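Local coordinates for probable AP endonuclease (African swine fever virus, PDB 6KI3), which probably cleaves DNA on the 5' side of abasic sites with the help of three zinc ions, and also trims and repairs damaged 3' ends, at residues G84-V89 / V118-A123; L128-L133 / T174-I179; T148-H153 / T185-S190. One frame throughout, in Å; residues are numbered along the deposited sequence.

Contact 1 (G84-V89 / V118-A123); sequences GTYLDV and VLHLGA. With ZN (zinc ion), chain K; nucleotides of chain D; nucleotides of chain B; nucleotides of chain C.
Where the loop 84-89 leaves its strand it stays pressed against the neighbouring strand 118-120 for one more step: the backbone N of G84 gives a hydrogen bond to the carbonyl O of V118 at 2.8 Å, received in the plane of the carbonyl. A side chain on G84 would collide with that oxygen and with CD2 of L119, so a residue without one suits the place. L119 fills the tight, buried side. Its CD2 methyl comes within 3.6 Å of CB of D88, the two side chains crossing at about a right angle, so the aspartate offers its methylene to the leucine. The carboxylate turns back into its own loop, where OD2 takes a weak bond from the N of T85. OG1 of T85 accepts from the N of L87, an ST turn within the type I turn T85-D88.

Toward the DNA the packing loosens. The ring of Y86 approaches the imidazole of H120 obliquely, CE1 to CE1 at 4.2 Å, and its main partners are nucleotides: cytosine DC9 of chain B lies over one face, offset toward the rim, while guanine DG10 of chain D packs on its CB. The methyl CD2 of L87 meets C8 of the same guanine at 3.4 Å. H120 turns its NE2 to a zinc ion, 2.1 Å away, that H83, E147 and a DNA phosphate also bind. Strand 116-120 runs between the parallel strands 79-83 and 143-147, and helix 96-112 packs on T85 and D88 of the loop.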
loop_
_atom_site.group_PDB
_atom_site.type_symbol
_atom_site.label_atom_id
_atom_site.label_comp_id
_atom_site.label_asym_id
_atom_site.label_seq_id
_atom_site.Cartn_x
_atom_site.Cartn_y
_atom_site.Cartn_z
ATOM N N GLY A 84 0.177 0.626 -8.847
ATOM C CA GLY A 84 0.655 0.511 -10.206
ATOM C C GLY A 84 0.620 -0.919 -10.704
ATOM O O GLY A 84 0.513 -1.879 -9.940
ATOM N N THR A 85 0.702 -1.058 -12.024
ATOM C CA THR A 85 0.766 -2.383 -12.616
ATOM C C THR A 85 2.088 -3.054 -12.260
ATOM O O THR A 85 3.050 -2.412 -11.831
ATOM C CB THR A 85 0.620 -2.309 -14.136
ATOM O OG1 THR A 85 1.837 -1.815 -14.708
ATOM C CG2 THR A 85 -0.521 -1.381 -14.515
ATOM N N TYR A 86 2.127 -4.373 -12.446
ATOM C CA TYR A 86 3.357 -5.113 -12.200
ATOM C C TYR A 86 4.416 -4.849 -13.262
ATOM O O TYR A 86 5.571 -5.243 -13.070
ATOM C CB TYR A 86 3.054 -6.610 -12.112
ATOM C CG TYR A 86 2.075 -6.956 -11.012
ATOM C CD1 TYR A 86 2.038 -6.218 -9.837
ATOM C CD2 TYR A 86 1.183 -8.011 -11.152
ATOM C CE1 TYR A 86 1.146 -6.524 -8.829
ATOM C CE2 TYR A 86 0.286 -8.325 -10.148
ATOM C CZ TYR A 86 0.273 -7.577 -8.989
ATOM O OH TYR A 86 -0.615 -7.877 -7.982
ATOM N N LEU A 87 4.055 -4.191 -14.361
ATOM C CA LEU A 87 4.994 -3.850 -15.420
ATOM C C LEU A 87 5.611 -2.469 -15.238
ATOM O O LEU A 87 6.395 -2.041 -16.091
ATOM C CB LEU A 87 4.305 -3.915 -16.789
ATOM C CG LEU A 87 3.226 -4.974 -17.025
ATOM C CD1 LEU A 87 2.651 -4.838 -18.428
ATOM C CD2 LEU A 87 3.768 -6.371 -16.805
ATOM N N ASP A 88 5.273 -1.763 -14.158
ATOM C CA ASP A 88 5.763 -0.405 -13.925
ATOM C C ASP A 88 7.144 -0.462 -13.269
ATOM O O ASP A 88 7.341 -0.113 -12.103
ATOM C CB ASP A 88 4.773 0.381 -13.077
ATOM C CG ASP A 88 3.474 0.665 -13.807
ATOM O OD1 ASP A 88 3.479 0.662 -15.057
ATOM O OD2 ASP A 88 2.451 0.896 -13.131
ATOM N N VAL A 89 8.117 -0.912 -14.055
ATOM C CA VAL A 89 9.502 -1.002 -13.604
ATOM C C VAL A 89 10.308 0.069 -14.333
ATOM O O VAL A 89 10.816 -0.182 -15.434
ATOM C CB VAL A 89 10.079 -2.405 -13.849
ATOM C CG1 VAL A 89 11.390 -2.580 -13.101
ATOM C CG2 VAL A 89 9.072 -3.471 -13.436
ATOM N N VAL A 118 1.447 3.496 -6.162
ATOM C CA VAL A 118 2.399 2.579 -5.545
ATOM C C VAL A 118 3.185 1.864 -6.635
ATOM O O VAL A 118 2.600 1.249 -7.535
ATOM C CB VAL A 118 1.682 1.569 -4.635
ATOM C CG1 VAL A 118 2.690 0.622 -3.999
ATOM C CG2 VAL A 118 0.873 2.292 -3.569
ATOM N N LEU A 119 4.509 1.944 -6.555
ATOM C CA LEU A 119 5.401 1.196 -7.427
ATOM C C LEU A 119 6.271 0.276 -6.583
ATOM O O LEU A 119 6.637 0.605 -5.450
ATOM C CB LEU A 119 6.287 2.127 -8.268
ATOM C CG LEU A 119 5.569 3.077 -9.231
ATOM C CD1 LEU A 119 6.564 3.775 -10.148
ATOM C CD2 LEU A 119 4.517 2.333 -10.038
ATOM N N HIS A 120 6.597 -0.886 -7.143
ATOM C CA HIS A 120 7.375 -1.891 -6.433
ATOM C C HIS A 120 8.864 -1.643 -6.625
ATOM O O HIS A 120 9.341 -1.525 -7.758
ATOM C CB HIS A 120 7.011 -3.295 -6.913
ATOM C CG HIS A 120 5.701 -3.788 -6.387
ATOM N ND1 HIS A 120 5.204 -5.039 -6.679
ATOM C CD2 HIS A 120 4.785 -3.196 -5.584
ATOM C CE1 HIS A 120 4.038 -5.197 -6.079
ATOM N NE2 HIS A 120 3.761 -4.093 -5.408
ATOM N N LEU A 121 9.591 -1.564 -5.514
ATOM C CA LEU A 121 11.039 -1.462 -5.579
ATOM C C LEU A 121 11.630 -2.747 -6.140
ATOM O O LEU A 121 11.143 -3.847 -5.867
ATOM C CB LEU A 121 11.618 -1.183 -4.193
ATOM C CG LEU A 121 11.410 0.218 -3.620
ATOM C CD1 LEU A 121 11.865 0.268 -2.173
ATOM C CD2 LEU A 121 12.160 1.243 -4.456
ATOM N N GLY A 122 12.683 -2.602 -6.938
ATOM C CA GLY A 122 13.382 -3.752 -7.465
ATOM C C GLY A 122 14.511 -4.201 -6.559
ATOM O O GLY A 122 14.927 -3.498 -5.641
ATOM N N ALA A 123 15.005 -5.406 -6.831
ATOM C CA ALA A 123 16.142 -5.939 -6.092
ATOM C C ALA A 123 17.442 -5.444 -6.712
ATOM O O ALA A 123 18.347 -6.236 -6.995
ATOM C CB ALA A 123 16.096 -7.465 -6.067
HETATM ZN ZN ZN K . 2.208 -3.914 -3.952
ATOM P P DG D 10 7.849 -7.400 -19.837
ATOM O OP1 DG D 10 9.315 -7.277 -19.990
ATOM O OP2 DG D 10 7.205 -8.728 -19.949
ATOM O "O5'" DG D 10 7.427 -6.769 -18.432
ATOM C "C5'" DG D 10 7.914 -5.488 -18.056
ATOM C "C4'" DG D 10 8.555 -5.533 -16.681
ATOM O "O4'" DG D 10 7.588 -6.001 -15.709
ATOM C "C3'" DG D 10 9.756 -6.460 -16.551
ATOM O "O3'" DG D 10 10.668 -5.926 -15.605
ATOM C "C2'" DG D 10 9.128 -7.762 -16.057
ATOM C "C1'" DG D 10 7.987 -7.253 -15.180
ATOM N N9 DG D 10 6.820 -8.132 -15.170
ATOM C C8 DG D 10 6.165 -8.651 -16.260
ATOM N N7 DG D 10 5.144 -9.399 -15.945
ATOM C C5 DG D 10 5.120 -9.375 -14.557
ATOM C C6 DG D 10 4.235 -10.005 -13.650
ATOM O O6 DG D 10 3.266 -10.734 -13.902
ATOM N N1 DG D 10 4.565 -9.720 -12.327
ATOM C C2 DG D 10 5.616 -8.925 -11.932
ATOM N N2 DG D 10 5.776 -8.766 -10.611
ATOM N N3 DG D 10 6.450 -8.328 -12.772
ATOM C C4 DG D 10 6.143 -8.597 -14.064
ATOM P P DC B 9 -0.768 -14.954 -4.748
ATOM O OP1 DC B 9 -1.023 -14.976 -3.326
ATOM O OP2 DC B 9 -1.858 -15.178 -5.667
ATOM O "O5'" DC B 9 -0.097 -13.565 -5.061
ATOM C "C5'" DC B 9 0.949 -13.121 -4.223
ATOM C "C4'" DC B 9 1.569 -11.852 -4.745
ATOM O "O4'" DC B 9 2.257 -12.116 -5.971
ATOM C "C3'" DC B 9 0.601 -10.732 -5.075
ATOM O "O3'" DC B 9 0.463 -9.908 -3.930
ATOM C "C2'" DC B 9 1.336 -9.962 -6.152
ATOM C "C1'" DC B 9 2.388 -10.923 -6.691
ATOM N N1 DC B 9 2.196 -11.241 -8.093
ATOM C C2 DC B 9 3.040 -10.678 -9.044
ATOM O O2 DC B 9 3.949 -9.939 -8.669
ATOM N N3 DC B 9 2.865 -10.981 -10.342
ATOM C C4 DC B 9 1.872 -11.787 -10.707
ATOM N N4 DC B 9 1.716 -12.032 -11.999
ATOM C C5 DC B 9 0.991 -12.371 -9.759
ATOM C C6 DC B 9 1.181 -12.068 -8.476
ATOM P P DC C 2 -3.448 -9.414 -6.740
ATOM O OP1 DC C 2 -4.073 -10.722 -6.446
ATOM O OP2 DC C 2 -1.983 -9.316 -6.929
ATOM O "O5'" DC C 2 -4.141 -8.791 -8.036
ATOM C "C5'" DC C 2 -5.555 -8.805 -8.161
ATOM C "C4'" DC C 2 -5.992 -7.930 -9.319
ATOM O "O4'" DC C 2 -5.505 -8.493 -10.565
ATOM C "C3'" DC C 2 -7.498 -7.783 -9.488
ATOM O "O3'" DC C 2 -7.784 -6.490 -10.003
ATOM C "C2'" DC C 2 -7.829 -8.884 -10.494
ATOM C "C1'" DC C 2 -6.592 -8.879 -11.385
ATOM N N1 DC C 2 -6.275 -10.211 -11.975
ATOM C C2 DC C 2 -5.767 -10.290 -13.277
ATOM O O2 DC C 2 -5.595 -9.248 -13.922
ATOM N N3 DC C 2 -5.478 -11.509 -13.795
ATOM C C4 DC C 2 -5.677 -12.609 -13.067
ATOM N N4 DC C 2 -5.377 -13.789 -13.621
ATOM C C5 DC C 2 -6.191 -12.549 -11.737
ATOM C C6 DC C 2 -6.472 -11.341 -11.237
#

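Contact 2 (L128-L133 / T174-I179); sequences LIVEGL and TRLKQI
V130 and T174 meet tip to tip: the CG1 methyl of V130, anti to its backbone N (chi1 -175°), stops 3.4 Å from OG1 of T174. This is packing, not a hydrogen bond; OG1 of T174 is bonded to the carbonyl O of R170, one turn back in its own helix.

L176 reaches in between V130 and L133, which stand three residues apart on one side of the helix. Its chain is extended at chi2 (-170°), which carries CD1 to 4.0 Å from CB of L133, with CG1 of V130 at 4.2 Å from the same methyl. Branched apolar residues suit this seam, because no hydrogen bond crosses it and apolar packing makes the contact. Farther in, CD1 of L133 and CD1 of I179 lie alongside each other at a loose 4.5 Å, and both residues continue onto L146 of strand 143-147.

Helix 161-174 ends in a Schellman motif, with R175 at positive phi, and the chain then passes helix 126-134. The contact thus joins an outer helix to the connection between helix 161-174 and strand 179-184, as in the outer layer of a TIM barrel.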
loop_
_atom_site.group_PDB
_atom_site.type_symbol
_atom_site.label_atom_id
_atom_site.label_comp_id
_atom_site.label_asym_id
_atom_site.label_seq_id
_atom_site.Cartn_x
_atom_site.Cartn_y
_atom_site.Cartn_z
ATOM N N LEU A 128 20.545 2.712 -9.506
ATOM C CA LEU A 128 19.658 2.377 -10.615
ATOM C C LEU A 128 18.208 2.715 -10.295
ATOM O O LEU A 128 17.427 3.007 -11.208
ATOM C CB LEU A 128 19.797 0.895 -10.969
ATOM N N ILE A 129 17.831 2.682 -9.013
ATOM C CA ILE A 129 16.471 3.048 -8.624
ATOM C C ILE A 129 16.216 4.521 -8.914
ATOM O O ILE A 129 15.245 4.881 -9.591
ATOM C CB ILE A 129 16.229 2.723 -7.138
ATOM C CG1 ILE A 129 16.223 1.212 -6.906
ATOM C CG2 ILE A 129 14.920 3.341 -6.669
ATOM C CD1 ILE A 129 14.929 0.539 -7.310
ATOM N N VAL A 130 17.086 5.395 -8.401
ATOM C CA VAL A 130 16.903 6.830 -8.595
ATOM C C VAL A 130 17.053 7.205 -10.067
ATOM O O VAL A 130 16.454 8.186 -10.527
ATOM C CB VAL A 130 17.888 7.612 -7.703
ATOM C CG1 VAL A 130 17.636 9.112 -7.801
ATOM C CG2 VAL A 130 17.773 7.150 -6.258
ATOM N N GLU A 131 17.836 6.439 -10.831
ATOM C CA GLU A 131 17.963 6.708 -12.261
ATOM C C GLU A 131 16.625 6.546 -12.970
ATOM O O GLU A 131 16.170 7.452 -13.678
ATOM C CB GLU A 131 19.010 5.784 -12.879
ATOM C CG GLU A 131 19.073 5.863 -14.392
ATOM C CD GLU A 131 20.120 4.937 -14.986
ATOM O OE1 GLU A 131 21.326 5.181 -14.775
ATOM O OE2 GLU A 131 19.748 3.948 -15.653
ATOM N N GLY A 132 15.977 5.394 -12.788
ATOM C CA GLY A 132 14.668 5.192 -13.383
ATOM C C GLY A 132 13.627 6.164 -12.865
ATOM O O GLY A 132 12.715 6.554 -13.601
ATOM N N LEU A 133 13.745 6.570 -11.598
ATOM C CA LEU A 133 12.810 7.542 -11.041
ATOM C C LEU A 133 12.970 8.907 -11.696
ATOM O O LEU A 133 11.979 9.608 -11.930
ATOM C CB LEU A 133 13.005 7.654 -9.528
ATOM C CG LEU A 133 12.409 6.539 -8.671
ATOM C CD1 LEU A 133 12.630 6.826 -7.193
ATOM C CD2 LEU A 133 10.928 6.373 -8.972
ATOM N N THR A 174 19.377 13.851 -5.015
ATOM C CA THR A 174 19.003 14.062 -6.407
ATOM C C THR A 174 17.905 15.107 -6.560
ATOM O O THR A 174 17.623 15.525 -7.688
ATOM C CB THR A 174 18.562 12.734 -7.030
ATOM O OG1 THR A 174 19.381 11.674 -6.521
ATOM C CG2 THR A 174 18.706 12.772 -8.547
ATOM N N ARG A 175 17.294 15.541 -5.456
ATOM C CA ARG A 175 16.246 16.563 -5.460
ATOM C C ARG A 175 15.077 16.148 -6.356
ATOM O O ARG A 175 14.710 16.835 -7.311
ATOM C CB ARG A 175 16.811 17.927 -5.876
ATOM N N LEU A 176 14.499 14.996 -6.029
ATOM C CA LEU A 176 13.317 14.483 -6.708
ATOM C C LEU A 176 12.132 14.604 -5.761
ATOM O O LEU A 176 12.136 14.007 -4.679
ATOM C CB LEU A 176 13.517 13.034 -7.149
ATOM C CG LEU A 176 14.360 12.860 -8.417
ATOM C CD1 LEU A 176 14.308 11.418 -8.924
ATOM C CD2 LEU A 176 13.917 13.840 -9.509
ATOM N N LYS A 177 11.127 15.368 -6.170
ATOM C CA LYS A 177 10.003 15.685 -5.305
ATOM C C LYS A 177 8.897 14.643 -5.427
ATOM O O LYS A 177 8.857 13.842 -6.366
ATOM C CB LYS A 177 9.448 17.074 -5.635
ATOM N N GLN A 178 7.966 14.708 -4.501
ATOM C CA GLN A 178 6.809 13.846 -4.491
ATOM C C GLN A 178 7.059 12.357 -4.472
ATOM O O GLN A 178 6.428 11.618 -5.183
ATOM C CB GLN A 178 5.899 14.234 -5.638
ATOM C CG GLN A 178 5.755 15.724 -5.740
ATOM C CD GLN A 178 4.387 16.136 -6.145
ATOM O OE1 GLN A 178 3.686 16.772 -5.390
ATOM N NE2 GLN A 178 3.994 15.773 -7.325
ATOM N N ILE A 179 8.005 11.954 -3.654
ATOM C CA ILE A 179 8.348 10.548 -3.481
ATOM C C ILE A 179 7.997 10.150 -2.056
ATOM O O ILE A 179 8.308 10.880 -1.106
ATOM C CB ILE A 179 9.834 10.287 -3.782
ATOM C CG1 ILE A 179 10.172 10.734 -5.204
ATOM C CG2 ILE A 179 10.167 8.814 -3.594
ATOM C CD1 ILE A 179 9.521 9.892 -6.281
#

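Contact 3 (T148-H153 / T185-S190); sequences TPHNKH and TAHIWS. With ZN (zinc ion), chain I; nucleotides of chain D; nucleotides of chain C.
The imidazole of H187 has H150 over one face: CD2 of H150 stands 3.9 Å above its plane, over the centre of the ring. The two rings form an edge-to-face pair, their planes at 67°. At the rim of H187, both nitrogens are engaged. ND1 donates to the carbonyl O of T148 at 2.8 Å, the acceptor almost in the ring plane, while NE2 binds a zinc ion at 2.1 Å. With its proton on ND1, the ring meets the metal through NE2, and the carbonyl, a second-shell acceptor, fixes the ring's rotation and probably strengthens NE2 as a donor.

H150 takes its place with CG between the backbone N and carbonyl carbon (chi1 59°). Its ND1 is held by the carbonyl O of G234, and its CB rests 3.6 Å from OG of S190, a small residue whose hydroxyl bonds to I235 O. Beside H187, the CG2 methyl of I188 packs 3.7 Å from CB of T148.

At the end of segment 148-153, NE2 of H153 gives a hydrogen bond of 2.7 Å to phosphate oxygen OP2 of DG14 of chain D. The zinc, also bound by D236 and H238, holds OP2 and OP3 of the abasic-site analogue 3DR1 of chain C, a phosphate-binding metal centre characteristic of endonuclease IV-type enzymes.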
loop_
_atom_site.group_PDB
_atom_site.type_symbol
_atom_site.label_atom_id
_atom_site.label_comp_id
_atom_site.label_asym_id
_atom_site.label_seq_id
_atom_site.Cartn_x
_atom_site.Cartn_y
_atom_site.Cartn_z
ATOM N N THR A 148 8.093 -1.519 -0.084
ATOM C CA THR A 148 9.093 -2.480 0.356
ATOM C C THR A 148 8.877 -3.806 -0.365
ATOM O O THR A 148 7.793 -4.397 -0.246
ATOM C CB THR A 148 9.014 -2.684 1.868
ATOM O OG1 THR A 148 7.689 -3.100 2.225
ATOM C CG2 THR A 148 9.345 -1.390 2.601
ATOM N N PRO A 149 9.854 -4.300 -1.125
ATOM C CA PRO A 149 9.651 -5.552 -1.863
ATOM C C PRO A 149 9.960 -6.785 -1.029
ATOM O O PRO A 149 10.196 -6.690 0.180
ATOM C CB PRO A 149 10.623 -5.417 -3.038
ATOM C CG PRO A 149 11.752 -4.623 -2.466
ATOM C CD PRO A 149 11.140 -3.664 -1.465
ATOM N N HIS A 150 9.964 -7.949 -1.674
ATOM C CA HIS A 150 10.282 -9.206 -1.011
ATOM C C HIS A 150 11.186 -10.028 -1.915
ATOM O O HIS A 150 10.860 -10.255 -3.084
ATOM C CB HIS A 150 9.006 -9.990 -0.671
ATOM C CG HIS A 150 8.161 -10.312 -1.864
ATOM N ND1 HIS A 150 8.329 -11.463 -2.604
ATOM C CD2 HIS A 150 7.150 -9.630 -2.452
ATOM C CE1 HIS A 150 7.455 -11.478 -3.595
ATOM N NE2 HIS A 150 6.728 -10.378 -3.524
ATOM N N ASN A 151 12.329 -10.452 -1.380
ATOM C CA ASN A 151 13.199 -11.392 -2.073
ATOM C C ASN A 151 14.079 -12.080 -1.040
ATOM O O ASN A 151 14.093 -11.716 0.138
ATOM C CB ASN A 151 14.039 -10.708 -3.165
ATOM C CG ASN A 151 15.138 -9.816 -2.605
ATOM O OD1 ASN A 151 16.109 -10.290 -2.013
ATOM N ND2 ASN A 151 14.999 -8.513 -2.819
ATOM N N LYS A 152 14.819 -13.085 -1.503
ATOM C CA LYS A 152 15.676 -13.884 -0.638
ATOM C C LYS A 152 17.145 -13.790 -1.013
ATOM O O LYS A 152 17.992 -13.575 -0.138
ATOM C CB LYS A 152 15.229 -15.355 -0.670
ATOM C CG LYS A 152 16.148 -16.292 0.094
ATOM C CD LYS A 152 15.369 -17.156 1.066
ATOM C CE LYS A 152 16.269 -17.683 2.169
ATOM N NZ LYS A 152 16.191 -16.834 3.392
ATOM N N HIS A 153 17.475 -13.938 -2.295
ATOM C CA HIS A 153 18.858 -14.118 -2.717
ATOM C C HIS A 153 19.553 -12.824 -3.116
ATOM O O HIS A 153 20.770 -12.839 -3.334
ATOM C CB HIS A 153 18.918 -15.103 -3.889
ATOM C CG HIS A 153 18.211 -16.395 -3.626
ATOM N ND1 HIS A 153 18.515 -17.204 -2.552
ATOM C CD2 HIS A 153 17.212 -17.017 -4.294
ATOM C CE1 HIS A 153 17.734 -18.269 -2.571
ATOM N NE2 HIS A 153 16.934 -18.180 -3.617
ATOM N N THR A 185 4.101 -4.800 5.558
ATOM C CA THR A 185 4.625 -5.587 6.671
ATOM C C THR A 185 4.892 -7.031 6.263
ATOM O O THR A 185 5.865 -7.642 6.717
ATOM C CB THR A 185 3.656 -5.537 7.854
ATOM O OG1 THR A 185 2.364 -6.001 7.438
ATOM C CG2 THR A 185 3.532 -4.114 8.380
ATOM N N ALA A 186 4.036 -7.597 5.407
ATOM C CA ALA A 186 4.259 -8.956 4.927
ATOM C C ALA A 186 5.522 -9.072 4.085
ATOM O O ALA A 186 6.092 -10.165 3.993
ATOM C CB ALA A 186 3.054 -9.435 4.116
ATOM N N HIS A 187 5.975 -7.973 3.478
ATOM C CA HIS A 187 7.143 -8.031 2.607
ATOM C C HIS A 187 8.440 -7.939 3.398
ATOM O O HIS A 187 9.376 -8.709 3.155
ATOM C CB HIS A 187 7.073 -6.921 1.559
ATOM C CG HIS A 187 5.963 -7.096 0.572
ATOM N ND1 HIS A 187 5.816 -6.289 -0.536
ATOM C CD2 HIS A 187 4.946 -7.987 0.526
ATOM C CE1 HIS A 187 4.756 -6.677 -1.221
ATOM N NE2 HIS A 187 4.209 -7.704 -0.597
ATOM N N ILE A 188 8.521 -6.999 4.346
ATOM C CA ILE A 188 9.722 -6.906 5.173
ATOM C C ILE A 188 9.874 -8.156 6.025
ATOM O O ILE A 188 10.995 -8.564 6.352
ATOM C CB ILE A 188 9.699 -5.626 6.035
ATOM C CG1 ILE A 188 8.595 -5.693 7.093
ATOM C CG2 ILE A 188 9.531 -4.393 5.158
ATOM C CD1 ILE A 188 8.664 -4.573 8.109
ATOM N N TRP A 189 8.756 -8.786 6.394
ATOM C CA TRP A 189 8.816 -10.088 7.048
ATOM C C TRP A 189 9.395 -11.137 6.109
ATOM O O TRP A 189 10.299 -11.893 6.482
ATOM C CB TRP A 189 7.419 -10.493 7.517
ATOM C CG TRP A 189 7.300 -11.922 7.953
ATOM C CD1 TRP A 189 6.958 -12.991 7.176
ATOM C CD2 TRP A 189 7.504 -12.437 9.274
ATOM N NE1 TRP A 189 6.944 -14.140 7.928
ATOM C CE2 TRP A 189 7.274 -13.827 9.221
ATOM C CE3 TRP A 189 7.861 -11.859 10.496
ATOM C CZ2 TRP A 189 7.389 -14.646 10.342
ATOM C CZ3 TRP A 189 7.976 -12.674 11.607
ATOM C CH2 TRP A 189 7.741 -14.053 11.523
ATOM N N SER A 190 8.882 -11.190 4.875
ATOM C CA SER A 190 9.407 -12.123 3.885
ATOM C C SER A 190 10.875 -11.851 3.582
ATOM O O SER A 190 11.619 -12.775 3.238
ATOM C CB SER A 190 8.572 -12.047 2.606
ATOM O OG SER A 190 9.153 -12.807 1.562
HETATM ZN ZN ZN I . 2.511 -8.721 -1.246
ATOM P P DC D 13 14.286 -14.150 -5.039
ATOM O OP1 DC D 13 14.679 -13.935 -3.633
ATOM O OP2 DC D 13 15.324 -14.163 -6.093
ATOM O "O5'" DC D 13 13.462 -15.517 -5.143
ATOM C "C5'" DC D 13 12.432 -15.796 -4.203
ATOM C "C4'" DC D 13 11.543 -16.925 -4.693
ATOM O "O4'" DC D 13 10.953 -16.561 -5.956
ATOM C "C3'" DC D 13 12.261 -18.231 -4.974
ATOM O "O3'" DC D 13 12.375 -18.989 -3.773
ATOM C "C2'" DC D 13 11.326 -18.912 -5.976
ATOM C "C1'" DC D 13 10.642 -17.736 -6.682
ATOM N N1 DC D 13 11.072 -17.555 -8.100
ATOM C C2 DC D 13 10.271 -18.051 -9.133
ATOM O O2 DC D 13 9.216 -18.633 -8.852
ATOM N N3 DC D 13 10.673 -17.878 -10.417
ATOM C C4 DC D 13 11.817 -17.244 -10.679
ATOM N N4 DC D 13 12.173 -17.097 -11.960
ATOM C C5 DC D 13 12.648 -16.733 -9.639
ATOM C C6 DC D 13 12.242 -16.912 -8.377
ATOM O "O5'" 3DR C 1 -0.054 -7.050 -3.114
ATOM P P 3DR C 1 1.546 -6.894 -3.045
ATOM O OP1 3DR C 1 1.859 -5.897 -4.133
ATOM O OP2 3DR C 1 1.785 -6.392 -1.644
ATOM O OP3 3DR C 1 2.070 -8.283 -3.320
ATOM C "C2'" 3DR C 1 -4.014 -6.138 -4.829
ATOM C "C5'" 3DR C 1 -0.738 -7.110 -4.363
ATOM C "C4'" 3DR C 1 -2.179 -7.523 -4.095
ATOM O "O4'" 3DR C 1 -2.677 -6.784 -2.979
ATOM C "C1'" 3DR C 1 -3.893 -6.113 -3.312
ATOM C "C3'" 3DR C 1 -3.086 -7.246 -5.282
ATOM O "O3'" 3DR C 1 -3.864 -8.412 -5.555
ATOM P P DG D 14 13.517 -20.111 -3.627
ATOM O OP1 DG D 14 13.581 -20.497 -2.200
ATOM O OP2 DG D 14 14.730 -19.614 -4.312
ATOM O "O5'" DG D 14 12.956 -21.346 -4.474
ATOM C "C5'" DG D 14 11.694 -21.915 -4.153
ATOM C "C4'" DG D 14 11.181 -22.762 -5.302
ATOM O "O4'" DG D 14 11.171 -21.974 -6.516
ATOM C "C3'" DG D 14 12.013 -24.011 -5.599
ATOM O "O3'" DG D 14 11.196 -25.168 -5.522
ATOM C "C2'" DG D 14 12.558 -23.789 -7.016
ATOM C "C1'" DG D 14 11.595 -22.762 -7.597
ATOM N N9 DG D 14 12.223 -21.885 -8.585
ATOM C C8 DG D 14 13.276 -21.028 -8.374
ATOM N N7 DG D 14 13.632 -20.369 -9.441
ATOM C C5 DG D 14 12.761 -20.815 -10.425
ATOM C C6 DG D 14 12.665 -20.455 -11.790
ATOM O O6 DG D 14 13.357 -19.641 -12.419
ATOM N N1 DG D 14 11.642 -21.144 -12.436
ATOM C C2 DG D 14 10.816 -22.066 -11.838
ATOM N N2 DG D 14 9.887 -22.628 -12.626
ATOM N N3 DG D 14 10.893 -22.414 -10.559
ATOM C C4 DG D 14 11.885 -21.751 -9.915
#

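Overall arrangement
Contacts 1 and 3 belong to the DNA-binding and zinc-bearing end of the barrel, their centres 14 Å apart, each giving one histidine to the metal cluster: H120 from contact 1, H187 from contact 3. E147, directly before segment 148-153, binds the zinc of H120 and also a second one; H187 serves a third zinc, its side chain about 3 Å from that of E147. The loops themselves also touch, CB of P149 packing 3.3 Å from O of L121. Contact 2 lies farther out, its nearest atom about 9 Å from the DNA, yet CD1 of I129 packs on CD2 of L121 at 4.0 Å. Contacts 2 and 3 do not touch, though their segments alternate along the chain.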